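PDB 3CNN: ribosome biogenesis GTPase A from Thermotoga maritima, which binds GTP and probably hydrolyses it, and probably binds 23S rRNA and acts in a late step of 50S ribosomal subunit assembly. Local coordinates for residues A[17-22]-A[101-106]; A[54-59]-A[80-85]; A[61-66]-A[245-250]. All coordinates share one frame; numbering follows the deposited sequence.

Interaction 1: A[17-22]-A[101-106]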
loop_
_atom_site.group_PDB
_atom_site.type_symbol
_atom_site.label_atom_id
_atom_site.label_comp_id
_atom_site.label_asym_id
_atom_site.label_seq_id
_atom_site.Cartn_x
_atom_site.Cartn_y
_atom_site.Cartn_z
ATOM N N ASP A 17 4.227 -13.611 16.911
ATOM C CA ASP A 17 3.367 -13.835 18.072
ATOM C C ASP A 17 1.918 -13.850 17.637
ATOM O O ASP A 17 1.164 -14.746 18.013
ATOM C CB ASP A 17 3.541 -12.723 19.117
ATOM C CG ASP A 17 4.821 -12.846 19.920
ATOM O OD1 ASP A 17 4.861 -12.258 21.022
ATOM O OD2 ASP A 17 5.779 -13.513 19.463
ATOM N N LEU A 18 1.552 -12.843 16.841
ATOM C CA LEU A 18 0.180 -12.648 16.357
ATOM C C LEU A 18 -0.295 -13.765 15.439
ATOM O O LEU A 18 -1.477 -14.087 15.415
ATOM C CB LEU A 18 0.036 -11.293 15.646
ATOM C CG LEU A 18 -0.130 -10.048 16.513
ATOM C CD1 LEU A 18 -0.180 -8.780 15.651
ATOM C CD2 LEU A 18 -1.378 -10.163 17.362
ATOM N N LEU A 19 0.644 -14.340 14.694
ATOM C CA LEU A 19 0.367 -15.402 13.727
ATOM C C LEU A 19 0.013 -16.737 14.356
ATOM O O LEU A 19 -0.580 -17.586 13.690
ATOM C CB LEU A 19 1.565 -15.607 12.796
ATOM C CG LEU A 19 1.735 -14.711 11.572
ATOM C CD1 LEU A 19 3.019 -15.072 10.837
ATOM C CD2 LEU A 19 0.546 -14.831 10.648
ATOM N N ARG A 20 0.402 -16.946 15.616
ATOM C CA ARG A 20 0.109 -18.219 16.286
ATOM C C ARG A 20 -1.364 -18.300 16.716
ATOM O O ARG A 20 -1.903 -19.389 16.935
ATOM C CB ARG A 20 1.091 -18.497 17.439
ATOM C CG ARG A 20 2.381 -19.173 16.941
ATOM C CD ARG A 20 3.383 -19.490 18.049
ATOM N NE ARG A 20 4.284 -18.373 18.321
ATOM C CZ ARG A 20 4.150 -17.519 19.336
ATOM N NH1 ARG A 20 3.142 -17.640 20.199
ATOM N NH2 ARG A 20 5.031 -16.533 19.489
ATOM N N LEU A 21 -1.988 -17.122 16.781
ATOM C CA LEU A 21 -3.384 -16.930 17.148
ATOM C C LEU A 21 -4.367 -17.104 15.983
ATOM O O LEU A 21 -5.579 -17.074 16.199
ATOM C CB LEU A 21 -3.557 -15.520 17.738
ATOM C CG LEU A 21 -3.463 -15.276 19.248
ATOM C CD1 LEU A 21 -2.087 -15.649 19.824
ATOM C CD2 LEU A 21 -3.824 -13.812 19.592
ATOM N N VAL A 22 -3.858 -17.281 14.759
ATOM C CA VAL A 22 -4.716 -17.301 13.556
ATOM C C VAL A 22 -4.401 -18.438 12.602
ATOM O O VAL A 22 -3.354 -19.061 12.702
ATOM C CB VAL A 22 -4.663 -15.956 12.735
ATOM C CG1 VAL A 22 -5.130 -14.775 13.566
ATOM C CG2 VAL A 22 -3.272 -15.709 12.133
ATOM N N ARG A 101 -9.863 -17.896 11.461
ATOM C CA ARG A 101 -9.427 -16.878 12.404
ATOM C C ARG A 101 -8.399 -16.031 11.643
ATOM O O ARG A 101 -7.389 -16.550 11.179
ATOM C CB ARG A 101 -8.829 -17.516 13.663
ATOM C CG ARG A 101 -9.767 -18.499 14.373
ATOM C CD ARG A 101 -9.046 -19.300 15.485
ATOM N NE ARG A 101 -9.575 -19.037 16.842
ATOM C CZ ARG A 101 -10.772 -19.443 17.298
ATOM N NH1 ARG A 101 -11.621 -20.127 16.524
ATOM N NH2 ARG A 101 -11.131 -19.149 18.550
ATOM N N VAL A 102 -8.667 -14.739 11.495
ATOM C CA VAL A 102 -7.988 -13.942 10.472
ATOM C C VAL A 102 -7.115 -12.817 11.029
ATOM O O VAL A 102 -7.528 -12.068 11.916
ATOM C CB VAL A 102 -9.002 -13.346 9.452
ATOM C CG1 VAL A 102 -8.303 -12.440 8.421
ATOM C CG2 VAL A 102 -9.807 -14.453 8.762
ATOM N N LEU A 103 -5.907 -12.707 10.480
ATOM C CA LEU A 103 -5.050 -11.546 10.717
ATOM C C LEU A 103 -4.986 -10.671 9.467
ATOM O O LEU A 103 -4.752 -11.160 8.362
ATOM C CB LEU A 103 -3.645 -11.975 11.184
ATOM C CG LEU A 103 -2.547 -10.906 11.325
ATOM C CD1 LEU A 103 -2.770 -9.949 12.470
ATOM C CD2 LEU A 103 -1.190 -11.557 11.446
ATOM N N ILE A 104 -5.250 -9.381 9.656
ATOM C CA ILE A 104 -5.018 -8.380 8.612
ATOM C C ILE A 104 -3.563 -7.909 8.743
ATOM O O ILE A 104 -3.153 -7.406 9.798
ATOM C CB ILE A 104 -5.999 -7.169 8.716
ATOM C CG1 ILE A 104 -7.481 -7.627 8.755
ATOM C CG2 ILE A 104 -5.750 -6.168 7.584
ATOM C CD1 ILE A 104 -7.932 -8.526 7.601
ATOM N N VAL A 105 -2.788 -8.095 7.677
ATOM C CA VAL A 105 -1.360 -7.774 7.708
ATOM C C VAL A 105 -0.917 -6.886 6.516
ATOM O O VAL A 105 -1.551 -6.872 5.460
ATOM C CB VAL A 105 -0.526 -9.081 7.793
ATOM C CG1 VAL A 105 -0.020 -9.513 6.437
ATOM C CG2 VAL A 105 0.617 -8.909 8.739
ATOM N N GLY A 106 0.161 -6.131 6.709
ATOM C CA GLY A 106 0.774 -5.379 5.620
ATOM C C GLY A 106 1.772 -4.337 6.086
ATOM O O GLY A 106 1.837 -3.989 7.279
HETATM O O HOH W 1 -7.608 -18.137 18.292
#

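Interaction 2: A[54-59]-A[80-85]. With GTP (guanosine-5'-triphosphate), chain B.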
loop_
_atom_site.group_PDB
_atom_site.type_symbol
_atom_site.label_atom_id
_atom_site.label_comp_id
_atom_site.label_asym_id
_atom_site.label_seq_id
_atom_site.Cartn_x
_atom_site.Cartn_y
_atom_site.Cartn_z
ATOM N N ASN A 54 -5.314 -3.459 -2.674
ATOM C CA ASN A 54 -6.116 -2.344 -2.218
ATOM C C ASN A 54 -5.909 -1.072 -3.063
ATOM O O ASN A 54 -4.952 -0.976 -3.823
ATOM C CB ASN A 54 -5.811 -2.086 -0.737
ATOM C CG ASN A 54 -6.932 -1.397 -0.031
ATOM O OD1 ASN A 54 -8.077 -1.564 -0.391
ATOM N ND2 ASN A 54 -6.611 -0.627 0.987
ATOM N N LYS A 55 -6.841 -0.130 -2.933
ATOM C CA LYS A 55 -6.759 1.207 -3.519
ATOM C C LYS A 55 -6.815 1.185 -5.046
ATOM O O LYS A 55 -6.090 1.947 -5.698
ATOM C CB LYS A 55 -5.491 1.943 -3.047
ATOM C CG LYS A 55 -5.349 2.100 -1.544
ATOM C CD LYS A 55 -4.187 3.036 -1.207
ATOM C CE LYS A 55 -4.079 3.307 0.279
ATOM N NZ LYS A 55 -2.809 4.000 0.660
ATOM N N VAL A 56 -7.653 0.310 -5.619
ATOM C CA VAL A 56 -7.695 0.162 -7.083
ATOM C C VAL A 56 -8.317 1.408 -7.701
ATOM O O VAL A 56 -8.197 1.645 -8.919
ATOM C CB VAL A 56 -8.423 -1.134 -7.578
ATOM C CG1 VAL A 56 -7.712 -2.382 -7.076
ATOM C CG2 VAL A 56 -9.907 -1.139 -7.205
ATOM N N ASP A 57 -8.943 2.214 -6.837
ATOM C CA ASP A 57 -9.621 3.433 -7.250
ATOM C C ASP A 57 -8.634 4.507 -7.718
ATOM O O ASP A 57 -8.974 5.352 -8.552
ATOM C CB ASP A 57 -10.540 3.959 -6.131
ATOM C CG ASP A 57 -9.800 4.239 -4.838
ATOM O OD1 ASP A 57 -8.976 3.396 -4.452
ATOM O OD2 ASP A 57 -10.035 5.302 -4.207
ATOM N N ILE A 58 -7.411 4.457 -7.186
ATOM C CA ILE A 58 -6.368 5.415 -7.551
ATOM C C ILE A 58 -5.219 4.755 -8.323
ATOM O O ILE A 58 -4.150 5.347 -8.483
ATOM C CB ILE A 58 -5.855 6.208 -6.318
ATOM C CG1 ILE A 58 -5.275 5.258 -5.248
ATOM C CG2 ILE A 58 -6.976 7.099 -5.759
ATOM C CD1 ILE A 58 -4.599 5.950 -4.109
ATOM N N ALA A 59 -5.461 3.536 -8.809
ATOM C CA ALA A 59 -4.464 2.762 -9.559
ATOM C C ALA A 59 -4.805 2.646 -11.036
ATOM O O ALA A 59 -5.976 2.647 -11.413
ATOM C CB ALA A 59 -4.304 1.367 -8.957
ATOM N N THR A 80 -9.155 -7.783 -5.417
ATOM C CA THR A 80 -8.956 -6.336 -5.503
ATOM C C THR A 80 -10.136 -5.602 -4.863
ATOM O O THR A 80 -11.274 -6.079 -4.932
ATOM C CB THR A 80 -8.814 -5.831 -6.972
ATOM O OG1 THR A 80 -10.085 -5.863 -7.627
ATOM C CG2 THR A 80 -7.786 -6.654 -7.783
ATOM N N THR A 81 -9.873 -4.447 -4.252
ATOM C CA THR A 81 -10.923 -3.656 -3.598
ATOM C C THR A 81 -10.436 -2.242 -3.321
ATOM O O THR A 81 -9.322 -1.899 -3.672
ATOM C CB THR A 81 -11.405 -4.335 -2.288
ATOM O OG1 THR A 81 -12.514 -3.618 -1.724
ATOM C CG2 THR A 81 -10.270 -4.431 -1.273
ATOM N N HIS A 82 -11.288 -1.431 -2.694
ATOM C CA HIS A 82 -10.959 -0.071 -2.272
ATOM C C HIS A 82 -11.970 0.406 -1.215
ATOM O O HIS A 82 -13.027 -0.180 -1.073
ATOM C CB HIS A 82 -10.924 0.883 -3.478
ATOM C CG HIS A 82 -12.246 1.052 -4.162
ATOM N ND1 HIS A 82 -13.083 2.122 -3.916
ATOM C CD2 HIS A 82 -12.876 0.288 -5.088
ATOM C CE1 HIS A 82 -14.175 2.000 -4.652
ATOM N NE2 HIS A 82 -14.072 0.900 -5.372
ATOM N N LYS A 83 -11.610 1.447 -0.469
ATOM C CA LYS A 83 -12.484 2.157 0.482
ATOM C C LYS A 83 -13.978 2.137 0.133
ATOM O O LYS A 83 -14.799 1.690 0.932
ATOM C CB LYS A 83 -12.066 3.630 0.552
ATOM C CG LYS A 83 -11.211 4.009 1.718
ATOM C CD LYS A 83 -11.424 5.468 2.125
ATOM C CE LYS A 83 -10.855 6.487 1.126
ATOM N NZ LYS A 83 -11.733 6.784 -0.065
ATOM N N GLY A 84 -14.312 2.635 -1.060
ATOM C CA GLY A 84 -15.702 2.827 -1.472
ATOM C C GLY A 84 -16.517 1.566 -1.716
ATOM O O GLY A 84 -17.742 1.620 -1.811
ATOM N N GLU A 85 -15.835 0.433 -1.825
ATOM C CA GLU A 85 -16.482 -0.842 -2.065
ATOM C C GLU A 85 -17.357 -1.210 -0.868
ATOM O O GLU A 85 -16.907 -1.108 0.278
ATOM C CB GLU A 85 -15.420 -1.892 -2.321
ATOM C CG GLU A 85 -15.921 -3.221 -2.725
ATOM C CD GLU A 85 -15.124 -3.793 -3.863
ATOM O OE1 GLU A 85 -15.102 -3.151 -4.931
ATOM O OE2 GLU A 85 -14.526 -4.879 -3.697
HETATM P PG GTP B . -0.793 2.293 9.085
HETATM O O1G GTP B . -0.190 0.886 9.067
HETATM O O2G GTP B . 0.323 3.312 8.902
HETATM O O3G GTP B . -1.476 2.614 10.408
HETATM O O3B GTP B . -1.889 2.528 7.917
HETATM P PB GTP B . -3.059 1.483 7.539
HETATM O O1B GTP B . -2.458 0.285 6.839
HETATM O O2B GTP B . -3.854 1.081 8.756
HETATM O O3A GTP B . -3.869 2.318 6.462
HETATM P PA GTP B . -5.055 3.354 6.656
HETATM O O1A GTP B . -6.363 2.615 6.533
HETATM O O2A GTP B . -4.954 4.238 7.866
HETATM O "O5'" GTP B . -4.888 4.191 5.291
HETATM C "C5'" GTP B . -3.911 5.197 5.125
HETATM C "C4'" GTP B . -4.492 6.222 4.166
HETATM O "O4'" GTP B . -4.955 5.568 3.003
HETATM C "C3'" GTP B . -5.691 6.928 4.754
HETATM O "O3'" GTP B . -5.600 8.298 4.421
HETATM C "C2'" GTP B . -6.878 6.291 4.068
HETATM O "O2'" GTP B . -7.913 7.229 3.938
HETATM C "C1'" GTP B . -6.302 5.889 2.725
HETATM N N9 GTP B . -6.945 4.724 2.066
HETATM C C8 GTP B . -7.195 3.475 2.606
HETATM N N7 GTP B . -7.774 2.717 1.653
HETATM C C5 GTP B . -7.914 3.456 0.520
HETATM C C6 GTP B . -8.434 3.167 -0.740
HETATM O O6 GTP B . -8.907 2.052 -0.983
HETATM N N1 GTP B . -8.427 4.144 -1.727
HETATM C C2 GTP B . -7.904 5.397 -1.448
HETATM N N2 GTP B . -7.895 6.340 -2.381
HETATM N N3 GTP B . -7.383 5.668 -0.196
HETATM C C4 GTP B . -7.390 4.717 0.770
HETATM O O HOH W 2 -12.343 4.525 -2.907
#

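Interaction 3: A[61-66]-A[245-250]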
loop_
_atom_site.group_PDB
_atom_site.type_symbol
_atom_site.label_atom_id
_atom_site.label_comp_id
_atom_site.label_asym_id
_atom_site.label_seq_id
_atom_site.Cartn_x
_atom_site.Cartn_y
_atom_site.Cartn_z
ATOM N N GLU A 61 -5.964 0.984 -13.934
ATOM C CA GLU A 61 -6.839 -0.179 -14.108
ATOM C C GLU A 61 -6.298 -1.346 -14.947
ATOM O O GLU A 61 -6.460 -2.517 -14.555
ATOM C CB GLU A 61 -8.201 0.268 -14.618
ATOM C CG GLU A 61 -9.065 0.866 -13.527
ATOM C CD GLU A 61 -10.214 1.680 -14.079
ATOM O OE1 GLU A 61 -9.955 2.629 -14.859
ATOM O OE2 GLU A 61 -11.376 1.380 -13.724
ATOM N N LYS A 62 -5.659 -1.053 -16.080
ATOM C CA LYS A 62 -5.065 -2.140 -16.863
ATOM C C LYS A 62 -3.832 -2.750 -16.213
ATOM O O LYS A 62 -3.565 -3.936 -16.402
ATOM C CB LYS A 62 -4.813 -1.785 -18.345
ATOM C CG LYS A 62 -4.668 -0.315 -18.677
ATOM C CD LYS A 62 -5.056 -0.053 -20.130
ATOM C CE LYS A 62 -3.975 -0.527 -21.106
ATOM N NZ LYS A 62 -4.460 -0.451 -22.525
ATOM N N THR A 63 -3.083 -1.956 -15.450
ATOM C CA THR A 63 -1.997 -2.510 -14.647
ATOM C C THR A 63 -2.558 -3.398 -13.521
ATOM O O THR A 63 -2.023 -4.469 -13.261
ATOM C CB THR A 63 -1.088 -1.419 -14.065
ATOM O OG1 THR A 63 -0.640 -0.560 -15.116
ATOM C CG2 THR A 63 0.130 -2.043 -13.376
ATOM N N THR A 64 -3.635 -2.960 -12.870
ATOM C CA THR A 64 -4.277 -3.775 -11.839
ATOM C C THR A 64 -4.692 -5.160 -12.381
ATOM O O THR A 64 -4.342 -6.185 -11.781
ATOM C CB THR A 64 -5.471 -3.056 -11.156
ATOM O OG1 THR A 64 -5.031 -1.826 -10.556
ATOM C CG2 THR A 64 -6.089 -3.947 -10.065
ATOM N N LYS A 65 -5.410 -5.181 -13.514
ATOM C CA LYS A 65 -5.821 -6.430 -14.180
ATOM C C LYS A 65 -4.635 -7.322 -14.526
ATOM O O LYS A 65 -4.725 -8.551 -14.460
ATOM C CB LYS A 65 -6.618 -6.146 -15.459
ATOM C CG LYS A 65 -8.143 -6.115 -15.289
ATOM C CD LYS A 65 -8.834 -5.785 -16.617
ATOM C CE LYS A 65 -10.337 -5.511 -16.424
ATOM N NZ LYS A 65 -10.656 -4.136 -15.881
ATOM N N LYS A 66 -3.521 -6.713 -14.900
ATOM C CA LYS A 66 -2.358 -7.500 -15.242
ATOM C C LYS A 66 -1.714 -8.124 -14.019
ATOM O O LYS A 66 -1.190 -9.234 -14.112
ATOM C CB LYS A 66 -1.365 -6.700 -16.096
ATOM C CG LYS A 66 -1.653 -6.807 -17.618
ATOM C CD LYS A 66 -2.992 -6.140 -18.021
ATOM C CE LYS A 66 -3.776 -6.942 -19.058
ATOM N NZ LYS A 66 -4.387 -8.189 -18.494
ATOM N N PHE A 245 2.825 2.101 -10.222
ATOM C CA PHE A 245 4.261 2.369 -10.136
ATOM C C PHE A 245 5.065 1.154 -10.500
ATOM O O PHE A 245 6.277 1.234 -10.668
ATOM C CB PHE A 245 4.630 2.868 -8.737
ATOM C CG PHE A 245 3.769 4.012 -8.267
ATOM C CD1 PHE A 245 3.714 5.205 -8.997
ATOM C CD2 PHE A 245 2.985 3.882 -7.130
ATOM C CE1 PHE A 245 2.913 6.262 -8.583
ATOM C CE2 PHE A 245 2.178 4.925 -6.703
ATOM C CZ PHE A 245 2.140 6.127 -7.435
ATOM N N GLU A 246 4.386 0.021 -10.629
ATOM C CA GLU A 246 5.041 -1.154 -11.174
ATOM C C GLU A 246 4.076 -2.095 -11.908
ATOM O O GLU A 246 2.853 -2.096 -11.649
ATOM C CB GLU A 246 5.924 -1.865 -10.121
ATOM C CG GLU A 246 5.208 -2.501 -8.959
ATOM C CD GLU A 246 6.136 -2.871 -7.805
ATOM O OE1 GLU A 246 7.379 -2.946 -7.956
ATOM O OE2 GLU A 246 5.609 -3.090 -6.709
ATOM N N ARG A 247 4.658 -2.866 -12.827
ATOM C CA ARG A 247 3.960 -3.743 -13.765
ATOM C C ARG A 247 4.608 -5.123 -13.683
ATOM O O ARG A 247 5.796 -5.212 -13.405
ATOM C CB ARG A 247 4.075 -3.170 -15.183
ATOM C CG ARG A 247 2.985 -2.177 -15.488
ATOM C CD ARG A 247 3.435 -0.903 -16.201
ATOM N NE ARG A 247 2.379 0.103 -16.037
ATOM C CZ ARG A 247 2.412 1.135 -15.187
ATOM N NH1 ARG A 247 3.485 1.364 -14.425
ATOM N NH2 ARG A 247 1.365 1.955 -15.116
ATOM N N PRO A 248 3.834 -6.211 -13.887
ATOM C CA PRO A 248 4.481 -7.529 -13.734
ATOM C C PRO A 248 5.599 -7.800 -14.764
ATOM O O PRO A 248 6.519 -8.570 -14.477
ATOM C CB PRO A 248 3.326 -8.529 -13.883
ATOM C CG PRO A 248 2.059 -7.709 -13.865
ATOM C CD PRO A 248 2.407 -6.316 -14.244
ATOM N N GLU A 249 5.520 -7.161 -15.931
ATOM C CA GLU A 249 6.570 -7.246 -16.960
ATOM C C GLU A 249 7.916 -6.683 -16.498
ATOM O O GLU A 249 8.971 -7.133 -16.959
ATOM C CB GLU A 249 6.147 -6.501 -18.230
ATOM C CG GLU A 249 4.777 -6.881 -18.759
ATOM C CD GLU A 249 3.678 -5.964 -18.247
ATOM O OE1 GLU A 249 3.609 -4.798 -18.714
ATOM O OE2 GLU A 249 2.878 -6.422 -17.396
ATOM N N ASP A 250 7.866 -5.688 -15.606
ATOM C CA ASP A 250 9.056 -5.047 -15.036
ATOM C C ASP A 250 9.996 -6.061 -14.385
ATOM O O ASP A 250 9.553 -7.075 -13.839
ATOM C CB ASP A 250 8.657 -3.979 -14.004
ATOM C CG ASP A 250 7.890 -2.804 -14.621
ATOM O OD1 ASP A 250 7.719 -2.752 -15.867
ATOM O OD2 ASP A 250 7.462 -1.915 -13.844
#

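Interaction 1: A[17-22]-A[101-106]
In the parallel core of a circularly permuted G domain, L103 of strand 101-106, the strand that runs into the P-loop, packs against L19 and V22 where the chain turns out of helix 14-19 towards strand 24-30. L103 holds CG anti to its backbone N (chi1 173°), and its methyl CD2 then lies 3.8 Å from L19 CD2, the two side chains crossing at about a right angle. A looser apolar contact, L18 CD1 to L103 CD1 at 4.3 Å, continues the patch along the helix. V22 closes the type I turn L19-V22 and sits over the start of the strand: its CG2 is 3.9 Å from L103 CB, while its CB comes to 3.2 Å from the carbonyl oxygen R101 O. L149 of strand 147-154 touches both V22 and L103, so the patch is continuous with the sheet's next strand. V102 points its CB the other way, as strand alternation requires. At the solvent-facing end the contact turns polar: one water donates to L21 O at 3.1 Å and accepts from R101 NE at 2.6 Å, lying in the plane of the guanidinium at its edge.

Interaction 2: A[54-59]-A[80-85]
D57 and H82 meet at the guanine of GTP, where the N-K-x-D motif of residues 54-57 faces the loop that follows strand 78-80, the second guanine-recognition loop of the G domain. The D57 carboxylate grips the base with both oxygens: GTP N1 donates to OD1 at 2.9 Å (163° at the hydrogen), and GTP N2 donates to OD2 at 3.0 Å. A chi1 of 58° turns the carboxylate to this edge of the guanine. From the other segment, the backbone amide K83 N gives a nearly straight bond (167°) to GTP O6 at 2.8 Å. The aliphatic chain of K55, extended beyond CG, lies along one face of the purine, with CG 3.4 Å from GTP C6. K83 CG covers the opposite face, 3.6 Å from GTP C5, so the two lysines sandwich the base.

Behind this shell the segments hold each other. D57 CB sits over one face of the H82 imidazole, 4.1 Å from the centroid, a CH-pi contact. A water joins H82 ND1 to D57 OD2, weakly on the aspartate side. V56 N makes a weak bond to T81 O at 3.4 Å, and V56 CG1 packs on T80 CB at 3.6 Å. Further out, N54 ND2 bonds to T110 O and K55 NZ to N109 O, tying the N-K-x-D motif to the P-loop, while K118 NZ collects the carbonyls of H82, K83 and E85.

Two acceptor oxygens set against N1-H and the 2-amino group, with an N-H set against O6, match guanine and mismatch adenine, which has a bare N1, no 2-amino group and an amino group at C6.

Interaction 3: A[61-66]-A[245-250]
T63 and R247 are the closest CA pair, 6.1 Å apart, where the first turns of helix 61-73 meet the C-terminal tail of the model. The tail passes the helix extended through E246 and R247, then folds into a type I turn from R247 to D250; the turn is closed by D250 N to R247 O and reinforced by R247 N to D250 OD2 at 3.1 Å, a bond that arrives from above the carboxylate plane.

T63 carries most of the contact. Its CG2, anti to the backbone N (chi1 of OG1 -53°), reaches into the tail and stands 3.2 Å from E246 O, a carbonyl that also accepts from W67 NE1. The R247 chain bends at chi2 and crosses T63 at about a right angle, laying one guanidinium face beneath CG2, which is 4.0 Å above the plane and offset towards the rim. T63 OG1 lies 3.2 Å from R247 NE; its clear hydrogen-bond partner is D60 OD1. R247 NH1, for its part, bonds to S244 O. One turn later P248 CG rests 3.6 Å from K66 O, and the proline ring also packs on W67 and F70 of the same helix.

Replacing R247 by an alanine is likely to leave T63 CG2 without the flat group it lies over and S244 O without its guanidinium partner. Between the two segments themselves the contact is thus mainly packing, while polar bonds to W67 of this helix, A36 and K167, all made by E246, also hold the tail.

How the interactions relate
Along the chain the segments run 17-22, 54-59, 61-66, 80-85, 101-106, 245-250, so interaction 2 falls wholly between the two halves of interaction 1, whereas interaction 3 alternates with both. Interactions 1 and 2 lie at different places around the same six-stranded sheet, with centres 23 Å apart: the first packs on strand 101-106, the second joins the loops after strands 48-54 and 78-80. Interactions 2 and 3 have centres 15 Å apart; T64, pointing away from the tail, touches V56, A59 and T80, its CG2 3.7 Å from V56 CG1. Helix 61-73 therefore has the guanine-binding loops beside it and the C-terminal tail across another part of its surface, while interaction 1 stays about 13 Å from interaction 3 at the nearest atoms.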